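Local coordinates for protein peptidoglycan D,D-transpeptidase MrdA (Pseudomonas aeruginosa, PDB 7KIS) that probably cross-links cell-wall peptidoglycan as a serine-type D,D-transpeptidase (penicillin-binding protein 2), and is captured here with a diazabicyclooctane inhibitor bound, at residues Trp475-Leu480 / Asp493-Ile498; Gln464-Leu469 / Val569-Ala574; Lys330-Leu335 / Ala403-Phe408; Arg317-Leu322 / Leu416-Glu421. All coordinates share one frame; numbering follows the deposited sequence.

In the fold
All four contacts lie in the penicillin-binding transpeptidase domain. Contacts 2 and 3 are buried and apolar: contact 2 sets helix 459-470 on the antiparallel sheet that includes strand 566-572, and contact 3 crosses helix 330-340 with helix 398-407. They touch through Leu469 and Leu335 and through Met465 and Phe408. Contact 1 joins two loops and contact 4 a short helix and a turn; both are partly buried, with arginines near backbone carbonyls, but only contact 1 has a hydrogen bond and a salt bridge between its segments. Contact 1 reaches contact 2 through Leu468, contact 3 through Trp475 and Arg407, and contact 4 through Leu480 and Asp417. Contact 4 touches neither contact 2 nor contact 3.

Contact 1: residues Trp475-Leu480 / Asp493-Ile498; sequences WIRPHL and DPMPDI
Trp475 and Asp497 mark the closest backbone approach, with their CA atoms 4.9 Å apart. From there the segments run in opposite senses, bringing Arg477 to Asp493 and Met495, although neither is a regular strand. One direct hydrogen bond joins the segments: Trp475 N donates to Asp497 OD1 at 2.6 Å and 173°, nearly straight but reaching the oxygen from above the carboxylate plane. OD1 also bonds His474 ND1. A water weakly links Trp475 O with Met495 N.

The indole carries the apolar part. Met495 lies alongside it, pointing the same way, and covers one face with two atoms. Its CB is 3.9 Å from the centroid of the five-membered ring, a CH-pi contact. With chi2 at -135°, its SD comes to 3.8 Å from the centroid of the six-membered ring, 14° off the normal, which defines a Met-aromatic contact. Ile498 crosses the indole, its CG1 4.0 Å from Trp475 CD1, while NE1 is taken by Arg407 O, beyond this pair of loops.

Arg477 has an extended chain, and the flat face of its guanidinium lies beneath Asp493 O, 3.2 Å from CZ and over the group's centre. No N-H is directed at that carbonyl. The salt bridge from NH2 to Asp493 OD1, at 3.5 Å, also lies well out of the guanidinium plane. Met495 CG meets the edge of the group. The chemistry is therefore split: a directional bond and a sulfur-covered indole fix the Trp475 end, whereas the Arg477 end is held by less directional charge attraction, with a further long, weak ion pair from NE to Asp491 OD2.

Contact 2: residues Gln464-Leu469 / Val569-Ala574; sequences QMTALL and VGFAPA
Thr466 on helix 459-470 faces Gly570 on strand 566-572, their CA atoms 6.1 Å apart. The axes of the two short segments approach to 7.8 Å at 38°, with their N-to-C directions closer to parallel than antiparallel. From CB, the threonine side chain forks. OG1 lies anti to the carbonyl carbon (chi1 -40°), beside the backbone N; it bonds Leu462 O one turn earlier in the helix, and Val569 CB sits 3.3 Å from the same OG1. The other branch, CG2, reaches down to the strand backbone, 3.3 Å from Gly570 N. One tip thus satisfies its polarity inside the helix while CG2 packs on the backbone of Gly570.

Phe571 fills the next step. Its CG stands between the backbone N and the carbonyl carbon (chi1 56°), and the ring reaches the helix through successive atoms. CD2 is 3.7 Å from Thr466 O, CE2 is 4.0 Å from Leu469 CB, and CZ is 4.1 Å from Leu469 O. These are van der Waals contacts.

In the transpeptidase fold, this places the helix against the central antiparallel sheet. Val569 pairs through its backbone with Lys538 on strand 536-541, and its side chain is about 9 Å from that of Ser327, the predicted acyl-ester serine. Leu469 continues onto helices 330-340 and 504-518, while Ala572 meets helix 591-607.

Contact 3: residues Lys330-Leu335 / Ala403-Phe408; sequences KPAVAL and AFMSRF
Two residues before Ala332, which packs on Met405, the side-chain nitrogen NZ of Lys330 is gripped by a salt bridge to Asp386, a hydrogen bond to Ser384 OG and a weak one to Asn385 O. Lys330 ends the Ser-X-X-Lys motif of penicillin-binding proteins, which begins at Ser327, the predicted acyl-ester residue. Helix 330-340 thus carries the motif's lysine, and the same first turns pack against helix 398-407 and Phe408 just after it. The axes of the two short helical segments approach to 9.7 Å, with 124° between their N-to-C directions.

The contact itself is apolar. Ala332 CB lies at the middle of the contact, meeting Met405 CE at 3.7 Å and, from above one face, the ring of Phe408. It lies 4.2 Å from that ring's centroid and 16° off the normal, a CH-pi geometry. The Met405 chain, bent at chi2 and chi3, brings CE also to Val333 CG2 at 4.0 Å, although the Val333 CB points away from the partner helix. Leu335 meets both aromatic residues: CD1 approaches the edge of Phe408, 4.0 Å from CZ, and its side chain crosses that of Phe408 at about a right angle.

Met465 of helix 459-470 packs on both Ala332 and Phe408. Phe404, its CG anti to the backbone N (chi1 -163°), lies against Ala332 O and Leu335. Its CE1 is 3.9 Å from Leu335 CB, and its CZ is 3.5 Å from Leu335 O, an oblique approach of carbonyl to ring.

Contact 4: residues Arg317-Leu322 / Leu416-Glu421; sequences RVLRGL and LDMFGE
A type II beta turn from Met418 to Glu421 is packed on by Leu319, which belongs to a short, weakly bonded helix at about 317-320. Gly420 occupies the third position of the turn with phi 75°, the positive value expected there. The nearest backbones are those of Leu319 and Glu421, whose CA atoms are 4.5 Å apart; beyond the turn, Leu319 is joined by a backbone hydrogen bond to Ala422.

Leu319 divides its contacts between its branches. CD1 lies 3.3 Å from Phe419 O, while CD2 meets Met418 SD at 3.5 Å and Glu421 CG at 3.9 Å. The leucine side chain crosses both the methionine and the glutamate at about a right angle. Glu421 meets the leucine side chain through CG, while OE1 and OE2 bond Val414 N and Ala415 N.

Arg320 reaches along Phe419 and Gly420 with its chain extended from CG to NE. CG stands 3.4 Å from Gly420 O, and that carbonyl also lies over one face of the guanidinium, 3.4 Å from NE. NH2 comes to 3.4 Å from Phe419 O. The angles at NE and NH2 are poor for a hydrogen bond, and any attraction is probably of charge to carbonyl dipole. Phe419 CD2 lies at the edge of the group, 4.0 Å from NH2.

Behind Leu319 and Met418 stands Met283 of strand 280-286, touched by both. Met418 and Glu421 also pack on Ile460 of helix 459-470, so the turn sits where the short helix, an edge strand of the antiparallel sheet and that helix meet.

Contact 1: residues Trp475-Leu480 / Asp493-Ile498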
loop_
_atom_site.group_PDB
_atom_site.type_symbol
_atom_site.label_atom_id
_atom_site.label_comp_id
_atom_site.label_asym_id
_atom_site.label_seq_id
_atom_site.Cartn_x
_atom_site.Cartn_y
_atom_site.Cartn_z
ATOM N N TRP A 475 9.430 12.783 -0.301
ATOM C CA TRP A 475 8.567 12.066 0.627
ATOM C C TRP A 475 7.257 12.828 0.772
ATOM O O TRP A 475 7.230 13.935 1.319
ATOM C CB TRP A 475 9.255 11.897 1.978
ATOM C CG TRP A 475 9.549 10.475 2.331
ATOM C CD1 TRP A 475 10.773 9.873 2.354
ATOM C CD2 TRP A 475 8.602 9.472 2.718
ATOM N NE1 TRP A 475 10.648 8.559 2.730
ATOM C CE2 TRP A 475 9.324 8.287 2.959
ATOM C CE3 TRP A 475 7.213 9.462 2.884
ATOM C CZ2 TRP A 475 8.707 7.104 3.355
ATOM C CZ3 TRP A 475 6.601 8.285 3.277
ATOM C CH2 TRP A 475 7.348 7.122 3.509
ATOM N N ILE A 476 6.172 12.232 0.285
ATOM C CA ILE A 476 4.820 12.720 0.523
ATOM C C ILE A 476 3.978 11.528 0.948
ATOM O O ILE A 476 3.877 10.540 0.211
ATOM C CB ILE A 476 4.215 13.389 -0.723
ATOM C CG1 ILE A 476 5.139 14.488 -1.252
ATOM C CG2 ILE A 476 2.835 13.949 -0.409
ATOM C CD1 ILE A 476 4.887 14.852 -2.697
ATOM N N ARG A 477 3.373 11.623 2.127
ATOM C CA ARG A 477 2.653 10.492 2.686
ATOM C C ARG A 477 1.379 10.225 1.890
ATOM O O ARG A 477 0.719 11.168 1.440
ATOM C CB ARG A 477 2.313 10.750 4.153
ATOM C CG ARG A 477 3.536 10.956 5.030
ATOM C CD ARG A 477 3.203 10.811 6.503
ATOM N NE ARG A 477 4.399 10.550 7.299
ATOM C CZ ARG A 477 4.388 10.273 8.598
ATOM N NH1 ARG A 477 3.239 10.224 9.259
ATOM N NH2 ARG A 477 5.528 10.048 9.238
ATOM N N PRO A 478 1.011 8.961 1.692
ATOM C CA PRO A 478 -0.277 8.665 1.059
ATOM C C PRO A 478 -1.420 9.173 1.922
ATOM O O PRO A 478 -1.319 9.242 3.149
ATOM C CB PRO A 478 -0.289 7.134 0.957
ATOM C CG PRO A 478 1.137 6.713 1.139
ATOM C CD PRO A 478 1.758 7.738 2.029
ATOM N N HIS A 479 -2.519 9.533 1.267
ATOM C CA HIS A 479 -3.674 10.046 1.986
ATOM C C HIS A 479 -4.925 9.800 1.159
ATOM O O HIS A 479 -4.917 9.987 -0.060
ATOM C CB HIS A 479 -3.522 11.542 2.299
ATOM C CG HIS A 479 -3.154 12.377 1.112
ATOM N ND1 HIS A 479 -4.032 13.262 0.524
ATOM C CD2 HIS A 479 -1.998 12.472 0.411
ATOM C CE1 HIS A 479 -3.437 13.861 -0.493
ATOM N NE2 HIS A 479 -2.202 13.399 -0.583
ATOM N N LEU A 480 -5.995 9.383 1.835
ATOM C CA LEU A 480 -7.277 9.190 1.169
ATOM C C LEU A 480 -8.011 10.514 1.005
ATOM O O LEU A 480 -8.433 10.868 -0.101
ATOM C CB LEU A 480 -8.130 8.193 1.955
ATOM C CG LEU A 480 -7.553 6.783 2.088
ATOM C CD1 LEU A 480 -7.918 6.167 3.429
ATOM C CD2 LEU A 480 -8.036 5.908 0.948
ATOM N N ASP A 493 3.270 15.640 10.734
ATOM C CA ASP A 493 4.600 15.056 10.904
ATOM C C ASP A 493 5.077 14.516 9.563
ATOM O O ASP A 493 4.818 13.352 9.222
ATOM C CB ASP A 493 4.581 13.958 11.965
ATOM C CG ASP A 493 5.948 13.348 12.197
ATOM O OD1 ASP A 493 6.084 12.115 12.051
ATOM O OD2 ASP A 493 6.888 14.102 12.526
ATOM N N PRO A 494 5.773 15.326 8.768
ATOM C CA PRO A 494 6.292 14.843 7.485
ATOM C C PRO A 494 7.462 13.890 7.677
ATOM O O PRO A 494 7.973 13.683 8.781
ATOM C CB PRO A 494 6.729 16.123 6.762
ATOM C CG PRO A 494 6.110 17.255 7.538
ATOM C CD PRO A 494 6.001 16.768 8.946
ATOM N N MET A 495 7.887 13.299 6.562
ATOM C CA MET A 495 9.073 12.463 6.511
ATOM C C MET A 495 10.156 13.146 5.685
ATOM O O MET A 495 9.853 13.754 4.653
ATOM C CB MET A 495 8.765 11.088 5.905
ATOM C CG MET A 495 8.098 10.120 6.868
ATOM S SD MET A 495 8.824 8.470 6.813
ATOM C CE MET A 495 10.334 8.729 7.738
ATOM N N PRO A 496 11.416 13.078 6.112
ATOM C CA PRO A 496 12.485 13.718 5.337
ATOM C C PRO A 496 12.672 13.031 3.996
ATOM O O PRO A 496 12.587 11.806 3.887
ATOM C CB PRO A 496 13.724 13.555 6.228
ATOM C CG PRO A 496 13.191 13.212 7.589
ATOM C CD PRO A 496 11.922 12.463 7.349
ATOM N N ASP A 497 12.929 13.835 2.966
ATOM C CA ASP A 497 13.175 13.275 1.647
ATOM C C ASP A 497 14.454 12.444 1.661
ATOM O O ASP A 497 15.334 12.617 2.510
ATOM C CB ASP A 497 13.278 14.384 0.599
ATOM C CG ASP A 497 12.006 15.206 0.489
ATOM O OD1 ASP A 497 10.915 14.657 0.750
ATOM O OD2 ASP A 497 12.098 16.402 0.137
ATOM N N ILE A 498 14.549 11.526 0.706
ATOM C CA ILE A 498 15.708 10.652 0.575
ATOM C C ILE A 498 16.641 11.299 -0.440
ATOM O O ILE A 498 16.388 11.269 -1.648
ATOM C CB ILE A 498 15.302 9.236 0.169
ATOM C CG1 ILE A 498 14.357 8.653 1.220
ATOM C CG2 ILE A 498 16.525 8.353 0.027
ATOM C CD1 ILE A 498 13.549 7.488 0.729
HETATM O O HOH W 1 5.644 13.379 4.021
#

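Contact 2: residues Gln464-Leu469 / Val569-Ala574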
loop_
_atom_site.group_PDB
_atom_site.type_symbol
_atom_site.label_atom_id
_atom_site.label_comp_id
_atom_site.label_asym_id
_atom_site.label_seq_id
_atom_site.Cartn_x
_atom_site.Cartn_y
_atom_site.Cartn_z
ATOM N N GLN A 464 3.856 2.796 -1.128
ATOM C CA GLN A 464 4.548 4.055 -0.876
ATOM C C GLN A 464 6.011 3.969 -1.293
ATOM O O GLN A 464 6.576 4.942 -1.804
ATOM C CB GLN A 464 4.424 4.438 0.600
ATOM C CG GLN A 464 5.213 5.679 0.999
ATOM C CD GLN A 464 4.994 6.852 0.058
ATOM O OE1 GLN A 464 3.884 7.084 -0.425
ATOM N NE2 GLN A 464 6.059 7.602 -0.206
ATOM N N MET A 465 6.639 2.808 -1.086
ATOM C CA MET A 465 7.991 2.602 -1.592
ATOM C C MET A 465 8.019 2.680 -3.113
ATOM O O MET A 465 8.964 3.222 -3.698
ATOM C CB MET A 465 8.528 1.255 -1.111
ATOM C CG MET A 465 9.708 0.736 -1.912
ATOM S SD MET A 465 9.872 -1.057 -1.841
ATOM C CE MET A 465 10.886 -1.350 -3.287
ATOM N N THR A 466 6.983 2.155 -3.769
ATOM C CA THR A 466 6.910 2.230 -5.223
ATOM C C THR A 466 6.743 3.670 -5.692
ATOM O O THR A 466 7.382 4.091 -6.663
ATOM C CB THR A 466 5.759 1.367 -5.735
ATOM O OG1 THR A 466 5.710 0.143 -4.990
ATOM C CG2 THR A 466 5.950 1.054 -7.207
ATOM N N ALA A 467 5.881 4.437 -5.020
ATOM C CA ALA A 467 5.755 5.855 -5.335
ATOM C C ALA A 467 7.040 6.611 -5.032
ATOM O O ALA A 467 7.366 7.584 -5.721
ATOM C CB ALA A 467 4.588 6.467 -4.558
ATOM N N LEU A 468 7.782 6.176 -4.010
ATOM C CA LEU A 468 9.040 6.830 -3.667
ATOM C C LEU A 468 10.079 6.651 -4.765
ATOM O O LEU A 468 10.793 7.600 -5.112
ATOM C CB LEU A 468 9.562 6.275 -2.343
ATOM C CG LEU A 468 10.157 7.257 -1.336
ATOM C CD1 LEU A 468 9.405 8.578 -1.346
ATOM C CD2 LEU A 468 10.133 6.631 0.046
ATOM N N LEU A 469 10.181 5.445 -5.325
ATOM C CA LEU A 469 11.091 5.227 -6.443
ATOM C C LEU A 469 10.658 6.014 -7.672
ATOM O O LEU A 469 11.502 6.422 -8.478
ATOM C CB LEU A 469 11.175 3.735 -6.766
ATOM C CG LEU A 469 11.837 2.871 -5.691
ATOM C CD1 LEU A 469 11.508 1.399 -5.896
ATOM C CD2 LEU A 469 13.339 3.095 -5.682
ATOM N N VAL A 569 5.112 -4.886 -7.633
ATOM C CA VAL A 569 4.972 -3.441 -7.553
ATOM C C VAL A 569 5.431 -2.841 -8.879
ATOM O O VAL A 569 6.045 -3.508 -9.709
ATOM C CB VAL A 569 5.758 -2.846 -6.368
ATOM C CG1 VAL A 569 5.472 -3.624 -5.094
ATOM C CG2 VAL A 569 7.249 -2.838 -6.671
ATOM N N GLY A 570 5.128 -1.559 -9.074
ATOM C CA GLY A 570 5.553 -0.882 -10.283
ATOM C C GLY A 570 4.921 0.477 -10.501
ATOM O O GLY A 570 3.798 0.727 -10.053
ATOM N N PHE A 571 5.635 1.365 -11.188
ATOM C CA PHE A 571 5.105 2.664 -11.567
ATOM C C PHE A 571 5.210 2.854 -13.076
ATOM O O PHE A 571 6.039 2.234 -13.747
ATOM C CB PHE A 571 5.821 3.810 -10.830
ATOM C CG PHE A 571 7.314 3.825 -11.007
ATOM C CD1 PHE A 571 7.899 4.586 -12.007
ATOM C CD2 PHE A 571 8.135 3.105 -10.154
ATOM C CE1 PHE A 571 9.272 4.614 -12.164
ATOM C CE2 PHE A 571 9.509 3.128 -10.307
ATOM C CZ PHE A 571 10.078 3.885 -11.312
ATOM N N ALA A 572 4.346 3.719 -13.605
ATOM C CA ALA A 572 4.256 3.924 -15.044
ATOM C C ALA A 572 3.617 5.277 -15.315
ATOM O O ALA A 572 2.838 5.764 -14.489
ATOM C CB ALA A 572 3.442 2.804 -15.709
ATOM N N PRO A 573 3.951 5.932 -16.441
ATOM C CA PRO A 573 5.044 5.567 -17.351
ATOM C C PRO A 573 6.397 5.753 -16.671
ATOM O O PRO A 573 6.540 6.652 -15.844
ATOM C CB PRO A 573 4.865 6.534 -18.525
ATOM C CG PRO A 573 3.426 6.931 -18.468
ATOM C CD PRO A 573 3.107 6.996 -17.008
ATOM N N ALA A 574 7.366 4.900 -17.013
ATOM C CA ALA A 574 8.633 4.890 -16.288
ATOM C C ALA A 574 9.360 6.225 -16.391
ATOM O O ALA A 574 10.018 6.653 -15.435
ATOM C CB ALA A 574 9.518 3.756 -16.805
#

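Contact 3: residues Lys330-Leu335 / Ala403-Phe408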
loop_
_atom_site.group_PDB
_atom_site.type_symbol
_atom_site.label_atom_id
_atom_site.label_comp_id
_atom_site.label_asym_id
_atom_site.label_seq_id
_atom_site.Cartn_x
_atom_site.Cartn_y
_atom_site.Cartn_z
ATOM N N LYS A 330 14.201 -5.456 -3.388
ATOM C CA LYS A 330 15.560 -5.429 -3.924
ATOM C C LYS A 330 15.968 -4.096 -4.547
ATOM O O LYS A 330 17.142 -3.718 -4.393
ATOM C CB LYS A 330 15.727 -6.580 -4.926
ATOM C CG LYS A 330 15.826 -7.944 -4.261
ATOM C CD LYS A 330 15.745 -9.078 -5.270
ATOM C CE LYS A 330 15.882 -10.428 -4.583
ATOM N NZ LYS A 330 16.265 -11.505 -5.535
ATOM N N PRO A 331 15.103 -3.352 -5.248
ATOM C CA PRO A 331 15.518 -2.006 -5.682
ATOM C C PRO A 331 15.922 -1.107 -4.526
ATOM O O PRO A 331 16.954 -0.427 -4.601
ATOM C CB PRO A 331 14.274 -1.485 -6.416
ATOM C CG PRO A 331 13.591 -2.709 -6.898
ATOM C CD PRO A 331 13.790 -3.717 -5.811
ATOM N N ALA A 332 15.129 -1.083 -3.451
ATOM C CA ALA A 332 15.467 -0.256 -2.299
ATOM C C ALA A 332 16.738 -0.748 -1.617
ATOM O O ALA A 332 17.543 0.058 -1.134
ATOM C CB ALA A 332 14.301 -0.227 -1.313
ATOM N N VAL A 333 16.936 -2.068 -1.566
ATOM C CA VAL A 333 18.168 -2.606 -0.998
ATOM C C VAL A 333 19.364 -2.208 -1.852
ATOM O O VAL A 333 20.434 -1.876 -1.330
ATOM C CB VAL A 333 18.059 -4.135 -0.849
ATOM C CG1 VAL A 333 19.327 -4.706 -0.233
ATOM C CG2 VAL A 333 16.843 -4.501 -0.013
ATOM N N ALA A 334 19.198 -2.221 -3.178
ATOM C CA ALA A 334 20.276 -1.796 -4.064
ATOM C C ALA A 334 20.638 -0.337 -3.822
ATOM O O ALA A 334 21.820 0.028 -3.823
ATOM C CB ALA A 334 19.878 -2.017 -5.522
ATOM N N LEU A 335 19.630 0.513 -3.611
ATOM C CA LEU A 335 19.900 1.912 -3.301
ATOM C C LEU A 335 20.567 2.061 -1.941
ATOM O O LEU A 335 21.343 3.000 -1.732
ATOM C CB LEU A 335 18.601 2.717 -3.348
ATOM C CG LEU A 335 18.096 3.096 -4.740
ATOM C CD1 LEU A 335 16.790 3.864 -4.641
ATOM C CD2 LEU A 335 19.142 3.906 -5.487
ATOM N N ALA A 403 18.413 1.220 8.759
ATOM C CA ALA A 403 18.290 2.673 8.728
ATOM C C ALA A 403 17.829 3.168 7.361
ATOM O O ALA A 403 17.034 4.109 7.273
ATOM C CB ALA A 403 19.620 3.318 9.111
ATOM N N PHE A 404 18.320 2.548 6.284
ATOM C CA PHE A 404 17.944 2.990 4.944
ATOM C C PHE A 404 16.520 2.574 4.597
ATOM O O PHE A 404 15.733 3.384 4.091
ATOM C CB PHE A 404 18.931 2.443 3.912
ATOM C CG PHE A 404 18.880 3.154 2.590
ATOM C CD1 PHE A 404 17.959 2.786 1.622
ATOM C CD2 PHE A 404 19.752 4.194 2.315
ATOM C CE1 PHE A 404 17.910 3.439 0.407
ATOM C CE2 PHE A 404 19.708 4.851 1.101
ATOM C CZ PHE A 404 18.785 4.474 0.145
ATOM N N MET A 405 16.167 1.313 4.857
ATOM C CA MET A 405 14.813 0.853 4.574
ATOM C C MET A 405 13.780 1.515 5.475
ATOM O O MET A 405 12.593 1.519 5.134
ATOM C CB MET A 405 14.733 -0.669 4.708
ATOM C CG MET A 405 15.738 -1.416 3.846
ATOM S SD MET A 405 15.485 -1.143 2.082
ATOM C CE MET A 405 14.066 -2.191 1.776
ATOM N N SER A 406 14.203 2.075 6.610
ATOM C CA SER A 406 13.277 2.834 7.444
ATOM C C SER A 406 12.924 4.164 6.792
ATOM O O SER A 406 11.762 4.586 6.820
ATOM C CB SER A 406 13.871 3.055 8.834
ATOM O OG SER A 406 12.848 3.293 9.787
ATOM N N ARG A 407 13.914 4.838 6.199
ATOM C CA ARG A 407 13.647 6.088 5.499
ATOM C C ARG A 407 12.737 5.883 4.297
ATOM O O ARG A 407 12.192 6.860 3.771
ATOM C CB ARG A 407 14.962 6.742 5.067
ATOM C CG ARG A 407 15.955 6.913 6.203
ATOM C CD ARG A 407 16.728 8.218 6.101
ATOM N NE ARG A 407 17.387 8.377 4.810
ATOM C CZ ARG A 407 18.648 8.037 4.570
ATOM N NH1 ARG A 407 19.389 7.511 5.537
ATOM N NH2 ARG A 407 19.169 8.221 3.364
ATOM N N PHE A 408 12.560 4.639 3.852
ATOM C CA PHE A 408 11.618 4.303 2.795
ATOM C C PHE A 408 10.217 4.031 3.329
ATOM O O PHE A 408 9.301 3.794 2.534
ATOM C CB PHE A 408 12.110 3.083 2.011
ATOM C CG PHE A 408 12.799 3.425 0.722
ATOM C CD1 PHE A 408 14.057 4.003 0.723
ATOM C CD2 PHE A 408 12.186 3.171 -0.493
ATOM C CE1 PHE A 408 14.692 4.320 -0.466
ATOM C CE2 PHE A 408 12.814 3.485 -1.685
ATOM C CZ PHE A 408 14.069 4.060 -1.670
#

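Contact 4: residues Arg317-Leu322 / Leu416-Glu421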
loop_
_atom_site.group_PDB
_atom_site.type_symbol
_atom_site.label_atom_id
_atom_site.label_comp_id
_atom_site.label_asym_id
_atom_site.label_seq_id
_atom_site.Cartn_x
_atom_site.Cartn_y
_atom_site.Cartn_z
ATOM N N ARG A 317 -6.680 -6.203 4.533
ATOM C CA ARG A 317 -5.357 -6.691 4.162
ATOM C C ARG A 317 -4.394 -5.571 3.793
ATOM O O ARG A 317 -3.178 -5.768 3.872
ATOM C CB ARG A 317 -5.477 -7.683 3.004
ATOM C CG ARG A 317 -6.558 -8.729 3.213
ATOM C CD ARG A 317 -6.539 -9.784 2.119
ATOM N NE ARG A 317 -6.808 -11.122 2.638
ATOM C CZ ARG A 317 -8.015 -11.568 2.973
ATOM N NH1 ARG A 317 -9.075 -10.781 2.846
ATOM N NH2 ARG A 317 -8.163 -12.801 3.435
ATOM N N VAL A 318 -4.906 -4.404 3.400
ATOM C CA VAL A 318 -4.028 -3.288 3.068
ATOM C C VAL A 318 -3.359 -2.742 4.323
ATOM O O VAL A 318 -2.165 -2.416 4.315
ATOM C CB VAL A 318 -4.817 -2.192 2.327
ATOM C CG1 VAL A 318 -3.992 -0.919 2.223
ATOM C CG2 VAL A 318 -5.233 -2.674 0.950
ATOM N N LEU A 319 -4.103 -2.654 5.422
ATOM C CA LEU A 319 -3.639 -1.971 6.624
ATOM C C LEU A 319 -3.089 -2.917 7.680
ATOM O O LEU A 319 -2.066 -2.612 8.301
ATOM C CB LEU A 319 -4.779 -1.148 7.230
ATOM C CG LEU A 319 -5.384 -0.103 6.296
ATOM C CD1 LEU A 319 -6.307 0.837 7.057
ATOM C CD2 LEU A 319 -4.279 0.671 5.597
ATOM N N ARG A 320 -3.743 -4.056 7.903
ATOM C CA ARG A 320 -3.322 -5.004 8.924
ATOM C C ARG A 320 -2.848 -6.326 8.335
ATOM O O ARG A 320 -2.611 -7.278 9.086
ATOM C CB ARG A 320 -4.461 -5.241 9.918
ATOM C CG ARG A 320 -4.979 -3.959 10.549
ATOM C CD ARG A 320 -6.255 -4.190 11.336
ATOM N NE ARG A 320 -6.866 -2.932 11.755
ATOM C CZ ARG A 320 -7.757 -2.259 11.033
ATOM N NH1 ARG A 320 -8.144 -2.723 9.853
ATOM N NH2 ARG A 320 -8.261 -1.121 11.490
ATOM N N GLY A 321 -2.695 -6.405 7.016
ATOM C CA GLY A 321 -2.114 -7.581 6.402
ATOM C C GLY A 321 -0.621 -7.422 6.219
ATOM O O GLY A 321 -0.170 -6.650 5.369
ATOM N N LEU A 322 0.157 -8.146 7.014
ATOM C CA LEU A 322 1.607 -8.010 7.039
ATOM C C LEU A 322 2.235 -9.221 6.360
ATOM O O LEU A 322 1.983 -10.362 6.760
ATOM C CB LEU A 322 2.103 -7.855 8.474
ATOM C CG LEU A 322 1.407 -6.696 9.192
ATOM C CD1 LEU A 322 0.535 -7.202 10.331
ATOM C CD2 LEU A 322 2.412 -5.675 9.690
ATOM N N LEU A 416 -1.234 9.139 5.805
ATOM C CA LEU A 416 -1.651 10.270 6.624
ATOM C C LEU A 416 -2.946 9.997 7.380
ATOM O O LEU A 416 -3.047 10.334 8.564
ATOM C CB LEU A 416 -1.811 11.520 5.753
ATOM C CG LEU A 416 -2.353 12.770 6.452
ATOM C CD1 LEU A 416 -1.463 13.167 7.623
ATOM C CD2 LEU A 416 -2.489 13.919 5.469
ATOM N N ASP A 417 -3.938 9.387 6.728
ATOM C CA ASP A 417 -5.280 9.264 7.291
ATOM C C ASP A 417 -5.856 7.865 7.057
ATOM O O ASP A 417 -6.894 7.683 6.429
ATOM C CB ASP A 417 -6.201 10.330 6.700
ATOM C CG ASP A 417 -6.061 10.451 5.193
ATOM O OD1 ASP A 417 -5.591 9.486 4.557
ATOM O OD2 ASP A 417 -6.420 11.514 4.644
ATOM N N MET A 418 -5.171 6.848 7.573
ATOM C CA MET A 418 -5.638 5.469 7.487
ATOM C C MET A 418 -5.747 4.894 8.892
ATOM O O MET A 418 -4.740 4.781 9.599
ATOM C CB MET A 418 -4.702 4.629 6.620
ATOM C CG MET A 418 -4.845 4.912 5.133
ATOM S SD MET A 418 -3.882 3.805 4.089
ATOM C CE MET A 418 -4.162 4.530 2.476
ATOM N N PHE A 419 -6.965 4.531 9.291
ATOM C CA PHE A 419 -7.216 4.088 10.656
ATOM C C PHE A 419 -6.717 2.666 10.866
ATOM O O PHE A 419 -7.062 1.755 10.104
ATOM C CB PHE A 419 -8.699 4.165 11.010
ATOM C CG PHE A 419 -8.997 3.660 12.394
ATOM C CD1 PHE A 419 -8.583 4.376 13.505
ATOM C CD2 PHE A 419 -9.650 2.453 12.586
ATOM C CE1 PHE A 419 -8.832 3.914 14.780
ATOM C CE2 PHE A 419 -9.904 1.982 13.864
ATOM C CZ PHE A 419 -9.490 2.714 14.962
ATOM N N GLY A 420 -5.905 2.478 11.903
ATOM C CA GLY A 420 -5.462 1.150 12.274
ATOM C C GLY A 420 -4.410 0.566 11.365
ATOM O O GLY A 420 -4.377 -0.654 11.169
ATOM N N GLU A 421 -3.545 1.402 10.798
ATOM C CA GLU A 421 -2.475 0.902 9.947
ATOM C C GLU A 421 -1.419 0.216 10.803
ATOM O O GLU A 421 -0.886 0.810 11.744
ATOM C CB GLU A 421 -1.858 2.050 9.149
ATOM C CG GLU A 421 -1.185 1.630 7.851
ATOM C CD GLU A 421 -0.286 2.717 7.287
ATOM O OE1 GLU A 421 0.793 2.385 6.750
ATOM O OE2 GLU A 421 -0.659 3.905 7.382
#